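Probable aminotransferase (PDB 5YKR) belongs to the class-III aminotransferases, a family of pyridoxal-phosphate-dependent enzymes, and carries the cofactor covalently bound. Local coordinates at residues E443-D446 with R447-D451. Numbering follows the deposited sequence.
Sequences ELHD and RLLRD
Two consecutive turns of the helix 439-456, close to the chain's C-terminus, bring R447 back over E443 and L444 and set L448 beside L444. Four i to i+4 backbone hydrogen bonds establish the alpha-helical geometry, from R447 N to E443 O through R450 N to D446 O, all four nearly straight, with no N-H...O angle below 162°. The side chain of R447 folds back along the helix: CG lies beside its own backbone N (chi1 -63°), and a bend at chi3 (-57°) turns the guanidinium toward the preceding turn. One face of that group consequently covers backbone, with L444 CA 3.8 Å and E443 O 3.5 Å from its plane, both offset toward the rim. R447 NH1 comes within 3.6 Å of E443 CB, whereas R447 NH2 reaches the branch tip L444 CD1, also at 3.6 Å, the side chains of R447 and L444 crossing at about a right angle. The carboxylate of E443 stays apart: its OE1 is 4.7 Å from R447 NH1, too far for a salt bridge, although some electrostatic attraction is likely. A water accepts a weak bond from R447 NH1 and donates a weak one to E443 O, a loose bridge between the two.

The buried side of this amphipathic helix is mostly apolar (L444, L448, L449), with H445 among it, and packs into the C-terminal part of the aminotransferase fold. There L444 CD1 meets L448 CD1 at 3.9 Å, and both leucines rest on V422 of the short strand 422-423. One residue further round, H445 and L449 run side by side, and the methyl L449 CD2 sits oblique to the imidazole plane, 4.2 Å from H445 CE1. H445 is buried against L362 and V366 of helix 349-372 and L417 of helix 407-418, while R450 extends away to a salt bridge with E372.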
loop_
_atom_site.group_PDB
_atom_site.type_symbol
_atom_site.label_atom_id
_atom_site.label_comp_id
_atom_site.label_asym_id
_atom_site.label_seq_id
_atom_site.Cartn_x
_atom_site.Cartn_y
_atom_site.Cartn_z
ATOM N N GLU A 443 2.980 -29.800 -19.716
ATOM C CA GLU A 443 2.535 -30.487 -20.922
ATOM C C GLU A 443 1.126 -30.062 -21.321
ATOM O O GLU A 443 0.829 -29.908 -22.528
ATOM C CB GLU A 443 2.653 -32.027 -20.714
ATOM C CG GLU A 443 4.100 -32.485 -20.592
ATOM C CD GLU A 443 4.344 -33.832 -19.844
ATOM O OE1 GLU A 443 3.396 -34.641 -19.580
ATOM O OE2 GLU A 443 5.536 -34.097 -19.512
ATOM N N LEU A 444 0.253 -29.871 -20.343
ATOM C CA LEU A 444 -1.110 -29.414 -20.648
ATOM C C LEU A 444 -1.070 -28.018 -21.262
ATOM O O LEU A 444 -1.697 -27.756 -22.308
ATOM C CB LEU A 444 -1.997 -29.442 -19.411
ATOM C CG LEU A 444 -3.442 -28.939 -19.575
ATOM C CD1 LEU A 444 -4.215 -29.805 -20.584
ATOM C CD2 LEU A 444 -4.162 -28.926 -18.255
ATOM N N HIS A 445 -0.369 -27.091 -20.630
ATOM C CA HIS A 445 -0.171 -25.774 -21.252
ATOM C C HIS A 445 0.275 -25.893 -22.702
ATOM O O HIS A 445 -0.258 -25.221 -23.602
ATOM C CB HIS A 445 0.874 -24.979 -20.443
ATOM C CG HIS A 445 1.270 -23.681 -21.095
ATOM N ND1 HIS A 445 2.311 -23.545 -22.003
ATOM C CD2 HIS A 445 0.740 -22.446 -20.951
ATOM C CE1 HIS A 445 2.380 -22.291 -22.406
ATOM N NE2 HIS A 445 1.453 -21.595 -21.755
ATOM N N ASP A 446 1.304 -26.686 -22.917
ATOM C CA ASP A 446 1.945 -26.795 -24.232
ATOM C C ASP A 446 0.950 -27.292 -25.274
ATOM O O ASP A 446 0.861 -26.724 -26.387
ATOM C CB ASP A 446 3.154 -27.736 -24.155
ATOM C CG ASP A 446 4.044 -27.602 -25.352
ATOM O OD1 ASP A 446 4.560 -26.479 -25.568
ATOM O OD2 ASP A 446 4.182 -28.584 -26.123
ATOM N N ARG A 447 0.221 -28.362 -24.924
ATOM C CA ARG A 447 -0.773 -28.945 -25.827
ATOM C C ARG A 447 -1.886 -27.966 -26.164
ATOM O O ARG A 447 -2.281 -27.819 -27.334
ATOM C CB ARG A 447 -1.390 -30.243 -25.256
ATOM C CG ARG A 447 -0.409 -31.373 -25.066
ATOM C CD ARG A 447 -1.118 -32.635 -24.756
ATOM N NE ARG A 447 -1.973 -32.580 -23.584
ATOM C CZ ARG A 447 -1.595 -32.935 -22.357
ATOM N NH1 ARG A 447 -0.353 -33.363 -22.114
ATOM N NH2 ARG A 447 -2.474 -32.899 -21.375
ATOM N N LEU A 448 -2.412 -27.280 -25.150
ATOM C CA LEU A 448 -3.517 -26.358 -25.382
ATOM C C LEU A 448 -3.118 -25.156 -26.252
ATOM O O LEU A 448 -3.890 -24.724 -27.098
ATOM C CB LEU A 448 -4.078 -25.856 -24.046
ATOM C CG LEU A 448 -4.750 -26.936 -23.215
ATOM C CD1 LEU A 448 -5.280 -26.302 -21.949
ATOM C CD2 LEU A 448 -5.887 -27.630 -23.949
ATOM N N LEU A 449 -1.925 -24.628 -26.019
ATOM C CA LEU A 449 -1.434 -23.515 -26.830
ATOM C C LEU A 449 -1.281 -23.954 -28.290
ATOM O O LEU A 449 -1.664 -23.207 -29.231
ATOM C CB LEU A 449 -0.142 -22.935 -26.275
ATOM C CG LEU A 449 0.480 -21.786 -27.083
ATOM C CD1 LEU A 449 -0.440 -20.566 -27.141
ATOM C CD2 LEU A 449 1.802 -21.404 -26.453
ATOM N N ARG A 450 -0.706 -25.142 -28.485
ATOM C CA ARG A 450 -0.538 -25.679 -29.823
ATOM C C ARG A 450 -1.862 -25.910 -30.510
ATOM O O ARG A 450 -2.007 -25.569 -31.705
ATOM C CB ARG A 450 0.254 -26.969 -29.753
ATOM C CG ARG A 450 0.409 -27.687 -31.103
ATOM C CD ARG A 450 1.154 -26.857 -32.143
ATOM N NE ARG A 450 1.211 -27.568 -33.425
ATOM C CZ ARG A 450 0.200 -27.694 -34.286
ATOM N NH1 ARG A 450 -1.008 -27.180 -34.063
ATOM N NH2 ARG A 450 0.393 -28.374 -35.405
ATOM N N ASP A 451 -2.844 -26.443 -29.772
ATOM C CA ASP A 451 -4.180 -26.627 -30.298
ATOM C C ASP A 451 -4.813 -25.295 -30.723
ATOM O O ASP A 451 -5.427 -25.210 -31.789
ATOM C CB ASP A 451 -5.114 -27.329 -29.322
ATOM C CG ASP A 451 -4.777 -28.791 -29.090
ATOM O OD1 ASP A 451 -3.921 -29.377 -29.811
ATOM O OD2 ASP A 451 -5.387 -29.349 -28.153
HETATM O O HOH W 1 2.201 -32.633 -24.134
#